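Local structure of alanine dehydrogenase (Archaeoglobus fulgidus, 1OMO) at residues I15-A23 and F139-V147; A97-R108 and Q296-Y305. The protein catalyses the reversible NAD(+)-dependent oxidative deamination of L-alanine to pyruvate and ammonium, working as a homodimer. All coordinates share one frame; numbering follows the deposited sequence.

Contact 1 (I15-A23 and F139-V147)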
# COMPACT_ATOMS: atom_id res chain seq x y z
N ILE A 15 -23.23 -1.33 7.84
CA ILE A 15 -23.56 -1.13 6.43
C ILE A 15 -24.62 -2.12 6.03
O ILE A 15 -24.64 -3.26 6.48
CB ILE A 15 -22.43 -1.40 5.38
CG1 ILE A 15 -21.32 -0.38 5.41
CG2 ILE A 15 -23.00 -1.17 3.98
CD1 ILE A 15 -20.71 -0.20 3.98
N SER A 16 -25.43 -1.66 5.11
CA SER A 16 -26.53 -2.40 4.52
C SER A 16 -26.07 -2.87 3.14
O SER A 16 -25.24 -2.22 2.53
CB SER A 16 -27.71 -1.44 4.34
OG SER A 16 -28.85 -2.16 3.97
N MET A 17 -26.63 -3.96 2.63
CA MET A 17 -26.25 -4.41 1.30
C MET A 17 -26.69 -3.31 0.36
O MET A 17 -26.03 -3.02 -0.63
CB MET A 17 -26.94 -5.72 0.92
CG MET A 17 -26.82 -6.07 -0.59
SD MET A 17 -25.12 -6.17 -1.16
CE MET A 17 -24.61 -7.83 -0.74
N ASP A 18 -27.82 -2.68 0.67
CA ASP A 18 -28.30 -1.59 -0.16
C ASP A 18 -27.34 -0.41 -0.08
O ASP A 18 -27.00 0.18 -1.10
CB ASP A 18 -29.71 -1.17 0.29
CG ASP A 18 -30.79 -2.06 -0.30
OD1 ASP A 18 -31.56 -2.65 0.47
OD2 ASP A 18 -30.87 -2.16 -1.55
N GLU A 19 -26.87 -0.07 1.11
CA GLU A 19 -25.93 1.04 1.22
C GLU A 19 -24.68 0.68 0.40
O GLU A 19 -24.18 1.49 -0.37
CB GLU A 19 -25.52 1.27 2.68
CG GLU A 19 -26.58 1.93 3.54
CD GLU A 19 -26.12 2.05 4.98
OE1 GLU A 19 -25.73 1.00 5.56
OE2 GLU A 19 -26.17 3.19 5.53
N ALA A 20 -24.22 -0.56 0.54
CA ALA A 20 -23.04 -1.04 -0.18
C ALA A 20 -23.27 -0.93 -1.68
O ALA A 20 -22.37 -0.52 -2.41
CB ALA A 20 -22.74 -2.51 0.20
N MET A 21 -24.47 -1.29 -2.13
CA MET A 21 -24.80 -1.22 -3.56
C MET A 21 -24.80 0.20 -4.10
O MET A 21 -24.32 0.44 -5.22
CB MET A 21 -26.15 -1.89 -3.86
CG MET A 21 -26.04 -3.42 -3.97
SD MET A 21 -27.57 -4.38 -3.97
CE MET A 21 -27.97 -4.26 -5.67
N ASN A 22 -25.31 1.14 -3.32
CA ASN A 22 -25.33 2.52 -3.78
C ASN A 22 -23.93 3.09 -3.87
O ASN A 22 -23.64 3.82 -4.81
CB ASN A 22 -26.16 3.38 -2.84
CG ASN A 22 -27.64 3.22 -3.08
OD1 ASN A 22 -28.46 3.52 -2.20
ND2 ASN A 22 -28.00 2.75 -4.27
N ALA A 23 -23.10 2.76 -2.88
CA ALA A 23 -21.73 3.23 -2.81
C ALA A 23 -20.87 2.67 -3.93
O ALA A 23 -20.10 3.39 -4.56
CB ALA A 23 -21.11 2.87 -1.45
N PHE A 139 -23.31 -13.65 -0.94
CA PHE A 139 -23.35 -12.21 -1.13
C PHE A 139 -23.86 -11.82 -2.51
O PHE A 139 -24.53 -10.82 -2.66
CB PHE A 139 -21.99 -11.58 -0.91
CG PHE A 139 -21.59 -11.54 0.53
CD1 PHE A 139 -20.89 -12.60 1.11
CD2 PHE A 139 -21.98 -10.47 1.33
CE1 PHE A 139 -20.58 -12.60 2.44
CE2 PHE A 139 -21.67 -10.45 2.68
CZ PHE A 139 -20.97 -11.52 3.25
N GLN A 140 -23.54 -12.63 -3.51
CA GLN A 140 -24.01 -12.33 -4.85
C GLN A 140 -25.55 -12.48 -4.84
O GLN A 140 -26.27 -11.61 -5.34
CB GLN A 140 -23.36 -13.30 -5.82
CG GLN A 140 -23.30 -12.82 -7.21
CD GLN A 140 -22.16 -11.82 -7.48
OE1 GLN A 140 -22.19 -11.14 -8.49
NE2 GLN A 140 -21.17 -11.75 -6.59
N LEU A 141 -26.03 -13.58 -4.26
CA LEU A 141 -27.46 -13.88 -4.17
C LEU A 141 -28.21 -12.73 -3.52
O LEU A 141 -29.22 -12.30 -4.03
CB LEU A 141 -27.66 -15.16 -3.36
CG LEU A 141 -29.01 -15.86 -3.13
CD1 LEU A 141 -29.72 -15.18 -2.02
CD2 LEU A 141 -29.87 -15.86 -4.38
N GLU A 142 -27.69 -12.24 -2.39
CA GLU A 142 -28.33 -11.15 -1.67
C GLU A 142 -28.34 -9.83 -2.46
O GLU A 142 -29.30 -9.10 -2.39
CB GLU A 142 -27.66 -10.93 -0.31
CG GLU A 142 -27.87 -12.05 0.68
CD GLU A 142 -29.31 -12.16 1.19
OE1 GLU A 142 -29.64 -13.20 1.82
OE2 GLU A 142 -30.11 -11.23 0.97
N ALA A 143 -27.26 -9.52 -3.16
CA ALA A 143 -27.24 -8.30 -3.94
C ALA A 143 -28.26 -8.41 -5.09
O ALA A 143 -29.03 -7.47 -5.35
CB ALA A 143 -25.87 -8.06 -4.50
N LEU A 144 -28.24 -9.56 -5.77
CA LEU A 144 -29.12 -9.80 -6.89
C LEU A 144 -30.61 -9.74 -6.55
O LEU A 144 -31.43 -9.27 -7.36
CB LEU A 144 -28.78 -11.16 -7.55
CG LEU A 144 -27.45 -11.28 -8.32
CD1 LEU A 144 -27.16 -12.75 -8.62
CD2 LEU A 144 -27.54 -10.48 -9.63
N ARG A 145 -30.99 -10.20 -5.37
CA ARG A 145 -32.39 -10.11 -5.09
C ARG A 145 -32.79 -8.68 -4.76
O ARG A 145 -33.96 -8.40 -4.59
CB ARG A 145 -32.84 -11.11 -4.03
CG ARG A 145 -32.25 -10.98 -2.69
CD ARG A 145 -32.86 -12.06 -1.84
NE ARG A 145 -32.52 -11.89 -0.44
CZ ARG A 145 -33.31 -12.23 0.56
NH1 ARG A 145 -34.50 -12.76 0.31
NH2 ARG A 145 -32.90 -12.09 1.81
N ARG A 146 -31.84 -7.77 -4.68
CA ARG A 146 -32.23 -6.38 -4.44
C ARG A 146 -32.63 -5.86 -5.81
O ARG A 146 -33.32 -4.87 -5.92
CB ARG A 146 -31.06 -5.54 -3.92
CG ARG A 146 -31.08 -5.28 -2.42
CD ARG A 146 -31.04 -6.56 -1.64
NE ARG A 146 -30.84 -6.31 -0.22
CZ ARG A 146 -30.56 -7.25 0.67
NH1 ARG A 146 -30.40 -6.93 1.96
NH2 ARG A 146 -30.42 -8.52 0.28
N VAL A 147 -32.20 -6.52 -6.87
CA VAL A 147 -32.52 -6.01 -8.19
C VAL A 147 -33.42 -6.87 -9.06
O VAL A 147 -33.92 -6.42 -10.09
CB VAL A 147 -31.21 -5.64 -8.98
CG1 VAL A 147 -30.55 -4.39 -8.35
CG2 VAL A 147 -30.22 -6.79 -8.95
O HOH W 1 -30.03 -3.96 2.56
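Met-17 and Met-21 pack against Ala-143 and Arg-146 where the start of helix 17-32 crosses helix 135-147 of the Rossmann-fold NAD domain, a small hydrophobic contact with a charged, watered edge. The axes of helix segments 17-23 and 139-147 come within 10.3 Å and cross at -79°. Met-17 is a knob in a hole made by Phe-139, Glu-142, Ala-143 and Arg-146. Its CG stands anti to the backbone N (chi1 167°), and bends further out bring SD to 3.9 Å from Ala-143 CB. Its CE then reaches the edge of the Phe-139 ring and lies 3.6 Å from Phe-139 O. Met-21 SD rests on Arg-146 CB, while Met-21 CE meets Val-147 CG1 at 3.7 Å.

The Arg-146 chain, bent at chi2, runs back along its own helix. Met-17 CB lies against one face of its guanidinium, toward the rim. Asp-18 OD1 lies at the edge of that group, but the salt bridge is long, 3.8 Å to Arg-146 NE. A water bridges the pair: it donates to Asp-18 OD1, accepts from Arg-146 NH1 and Asp-18 N, and also bonds Ser-16 OG at the helix N-cap. Arg-146 NH2 donates to Glu-142 OE2 at 2.8 Å, in the guanidinium plane. Arg-145 grips the same oxygen side-on with NE and NH2. Three N-H groups thus hold Glu-142 OE2, and Tyr-169 bonds its OE1.

Helix 102-120 lies beside the contact, with Leu-107 against Met-17 and Ser-106 against Phe-139. Leu-144 packs on Val-192 of strand 190-193 and Ala-117 of helix 102-120, and Ile-15 leans on helix 294-311.

Contact 2 (A97-R108 and Q296-Y305)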
# COMPACT_ATOMS: atom_id res chain seq x y z
N ALA A 97 -9.61 6.20 10.73
CA ALA A 97 -10.04 4.90 11.25
C ALA A 97 -9.20 3.74 10.72
O ALA A 97 -8.59 3.83 9.64
CB ALA A 97 -11.53 4.67 10.89
N VAL A 98 -9.18 2.66 11.49
CA VAL A 98 -8.51 1.43 11.12
C VAL A 98 -9.64 0.45 11.37
O VAL A 98 -10.07 0.30 12.52
CB VAL A 98 -7.32 1.08 12.06
CG1 VAL A 98 -6.84 -0.33 11.75
CG2 VAL A 98 -6.17 2.07 11.86
N MET A 99 -10.14 -0.16 10.30
CA MET A 99 -11.27 -1.11 10.38
C MET A 99 -11.03 -2.46 9.73
O MET A 99 -10.17 -2.63 8.86
CB MET A 99 -12.49 -0.63 9.60
CG MET A 99 -12.39 -0.11 8.22
SD MET A 99 -14.06 0.59 7.91
CE MET A 99 -13.73 2.19 8.61
N ASP A 100 -11.87 -3.40 10.11
CA ASP A 100 -11.84 -4.71 9.50
C ASP A 100 -12.43 -4.47 8.11
O ASP A 100 -13.45 -3.79 7.96
CB ASP A 100 -12.76 -5.70 10.20
CG ASP A 100 -13.04 -6.93 9.32
OD1 ASP A 100 -12.07 -7.56 8.91
OD2 ASP A 100 -14.20 -7.26 9.02
N ALA A 101 -11.79 -5.01 7.10
CA ALA A 101 -12.33 -4.90 5.75
C ALA A 101 -12.57 -6.35 5.26
O ALA A 101 -12.77 -6.57 4.05
CB ALA A 101 -11.36 -4.16 4.83
N THR A 102 -12.57 -7.32 6.17
CA THR A 102 -12.74 -8.71 5.75
C THR A 102 -14.17 -8.89 5.28
O THR A 102 -14.43 -9.32 4.17
CB THR A 102 -12.43 -9.74 6.87
OG1 THR A 102 -11.06 -9.60 7.29
CG2 THR A 102 -12.64 -11.19 6.36
N TYR A 103 -15.10 -8.49 6.12
CA TYR A 103 -16.48 -8.60 5.76
C TYR A 103 -16.88 -7.69 4.61
O TYR A 103 -17.61 -8.11 3.72
CB TYR A 103 -17.34 -8.32 6.98
CG TYR A 103 -18.82 -8.22 6.71
CD1 TYR A 103 -19.45 -6.97 6.67
CD2 TYR A 103 -19.61 -9.36 6.57
CE1 TYR A 103 -20.83 -6.88 6.51
CE2 TYR A 103 -20.97 -9.27 6.41
CZ TYR A 103 -21.57 -8.03 6.38
OH TYR A 103 -22.92 -7.93 6.19
N THR A 104 -16.41 -6.44 4.62
CA THR A 104 -16.83 -5.53 3.57
C THR A 104 -16.24 -5.86 2.24
O THR A 104 -16.70 -5.36 1.23
CB THR A 104 -16.53 -4.01 3.91
OG1 THR A 104 -15.15 -3.83 4.26
CG2 THR A 104 -17.46 -3.52 5.05
N THR A 105 -15.19 -6.68 2.21
CA THR A 105 -14.61 -7.07 0.93
C THR A 105 -15.64 -8.02 0.25
O THR A 105 -15.92 -7.90 -0.95
CB THR A 105 -13.24 -7.79 1.12
OG1 THR A 105 -12.27 -6.83 1.57
CG2 THR A 105 -12.77 -8.45 -0.17
N SER A 106 -16.22 -8.92 1.04
CA SER A 106 -17.22 -9.87 0.50
C SER A 106 -18.49 -9.09 0.11
O SER A 106 -19.06 -9.29 -0.97
CB SER A 106 -17.59 -10.94 1.54
OG SER A 106 -16.61 -11.95 1.58
N LEU A 107 -18.89 -8.19 1.00
CA LEU A 107 -20.07 -7.36 0.82
C LEU A 107 -20.01 -6.56 -0.47
O LEU A 107 -20.93 -6.63 -1.28
CB LEU A 107 -20.23 -6.40 2.00
CG LEU A 107 -21.62 -6.05 2.55
CD1 LEU A 107 -21.73 -4.54 2.69
CD2 LEU A 107 -22.73 -6.59 1.72
N ARG A 108 -18.93 -5.80 -0.67
CA ARG A 108 -18.86 -4.97 -1.86
C ARG A 108 -18.63 -5.77 -3.15
O ARG A 108 -18.82 -5.24 -4.24
CB ARG A 108 -17.83 -3.85 -1.69
CG ARG A 108 -16.37 -4.26 -1.43
CD ARG A 108 -15.67 -4.96 -2.61
NE ARG A 108 -14.21 -4.82 -2.54
CZ ARG A 108 -13.33 -5.61 -3.16
NH1 ARG A 108 -13.76 -6.62 -3.90
NH2 ARG A 108 -12.03 -5.34 -3.11
N GLN A 296 -13.92 0.54 -4.49
CA GLN A 296 -15.08 -0.09 -3.83
C GLN A 296 -14.84 -0.21 -2.31
O GLN A 296 -15.76 0.00 -1.51
CB GLN A 296 -15.38 -1.50 -4.42
CG GLN A 296 -15.71 -1.50 -5.93
CD GLN A 296 -15.76 -2.90 -6.62
OE1 GLN A 296 -14.83 -3.69 -6.53
NE2 GLN A 296 -16.83 -3.16 -7.35
N ASP A 297 -13.61 -0.53 -1.92
CA ASP A 297 -13.29 -0.67 -0.50
C ASP A 297 -13.34 0.72 0.20
O ASP A 297 -13.86 0.84 1.29
CB ASP A 297 -11.91 -1.32 -0.34
CG ASP A 297 -11.86 -2.70 -0.94
OD1 ASP A 297 -12.77 -3.49 -0.64
OD2 ASP A 297 -10.92 -3.01 -1.73
N VAL A 298 -12.81 1.76 -0.43
CA VAL A 298 -12.88 3.09 0.20
C VAL A 298 -14.32 3.62 0.28
O VAL A 298 -14.77 4.07 1.36
CB VAL A 298 -11.98 4.12 -0.52
CG1 VAL A 298 -12.13 5.49 0.16
CG2 VAL A 298 -10.52 3.66 -0.44
N ALA A 299 -15.06 3.54 -0.83
CA ALA A 299 -16.46 3.99 -0.88
C ALA A 299 -17.22 3.33 0.27
O ALA A 299 -17.87 3.99 1.09
CB ALA A 299 -17.10 3.59 -2.21
N VAL A 300 -17.11 2.02 0.33
CA VAL A 300 -17.79 1.30 1.36
C VAL A 300 -17.25 1.61 2.77
O VAL A 300 -18.02 1.63 3.72
CB VAL A 300 -17.72 -0.21 1.07
CG1 VAL A 300 -17.59 -0.97 2.36
CG2 VAL A 300 -19.00 -0.65 0.33
N ALA A 301 -15.96 1.83 2.92
CA ALA A 301 -15.43 2.15 4.24
C ALA A 301 -15.96 3.53 4.71
O ALA A 301 -16.17 3.76 5.92
CB ALA A 301 -13.90 2.12 4.23
N LYS A 302 -16.17 4.43 3.76
CA LYS A 302 -16.71 5.75 4.09
C LYS A 302 -18.09 5.62 4.75
O LYS A 302 -18.42 6.35 5.69
CB LYS A 302 -16.85 6.62 2.84
CG LYS A 302 -18.01 7.63 3.01
CD LYS A 302 -18.04 8.72 1.97
CE LYS A 302 -19.10 9.78 2.32
NZ LYS A 302 -18.92 11.00 1.49
N VAL A 303 -18.90 4.70 4.24
CA VAL A 303 -20.23 4.51 4.81
C VAL A 303 -20.17 3.92 6.21
O VAL A 303 -20.94 4.32 7.08
CB VAL A 303 -21.06 3.60 3.91
CG1 VAL A 303 -22.31 3.13 4.66
CG2 VAL A 303 -21.45 4.36 2.65
N VAL A 304 -19.27 2.96 6.42
CA VAL A 304 -19.09 2.34 7.72
C VAL A 304 -18.59 3.37 8.73
O VAL A 304 -19.01 3.38 9.90
CB VAL A 304 -18.02 1.21 7.66
CG1 VAL A 304 -17.57 0.82 9.08
CG2 VAL A 304 -18.58 0.01 6.93
N TYR A 305 -17.66 4.22 8.29
CA TYR A 305 -17.10 5.22 9.20
C TYR A 305 -18.17 6.24 9.67
O TYR A 305 -18.30 6.49 10.85
CB TYR A 305 -15.89 5.94 8.57
CG TYR A 305 -15.31 7.05 9.43
CD1 TYR A 305 -15.42 8.38 9.04
CD2 TYR A 305 -14.70 6.78 10.66
CE1 TYR A 305 -14.94 9.43 9.86
CE2 TYR A 305 -14.22 7.81 11.48
CZ TYR A 305 -14.35 9.14 11.07
OH TYR A 305 -13.90 10.16 11.85
O HOH W 2 -13.53 -3.58 2.08
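A buried ion pair, Arg-108 with Asp-297, joins two helices at the NAD site. The arginine meets the carboxylate side-on, one nitrogen to each oxygen. Asp-297 CG is anti to its carbonyl carbon (chi1 -61°), which turns the carboxylate toward Arg-108. NE donates to Asp-297 OD1 at 2.7 Å, from above the carboxylate plane. NH2 donates to Asp-297 OD2 at 2.9 Å, almost straight at 175°. Thr-105 CG2 lies over the centre of one guanidinium face. Gln-296 OE1 is above the opposite face, off toward the rim, and is itself bonded by Leu-293 N. Arg-108 NH1 donates to the bound NAD, and Asp-297 OD2 also pairs with Lys-65, the inferred proton donor/acceptor. With an alanine here instead of Arg-108, Asp-297 is likely to lose its two-nitrogen partner and NAD a hydrogen bond.

A water bridges Thr-104 OG1 to Asp-297 OD1. Beside it the contact turns apolar. Thr-104 and Val-300 slide past each other, with Thr-104 CB 3.6 Å from Val-300 CG1. Met-99 and Val-304 meet tip to tip, Met-99 SD 3.7 Å from Val-304 CG1. Ala-97 CB meets Tyr-305 CD2 at 3.8 Å.

Strand 95-100 pairs with strands 83-88 and 3-6, and helix 294-311 crosses it. Met-54 of strand 50-58 touches the ion pair, and Val-11 of helix 8-12 touches Thr-104 and Val-304.

In the fold
From the N terminus, the chain enters helix 17-32 at 15-23, then builds most of the mixed sheet before reaching 97-108. It runs on into the parallel Rossmann sheet, where 139-147 returns to 15-23 and closes contact 1 over 115 residues. Only near the C terminus does 296-305 return to 97-108, closing contact 2 over 187 residues. The two loops therefore cross. Contact 1 ties helix 17-32 to the nucleotide domain, and contact 2 ties a mixed-sheet strand and its following helix to helix 294-311. They touch directly: Ile-15 packs on Val-300 and Val-304, and Ala-20 on Leu-107.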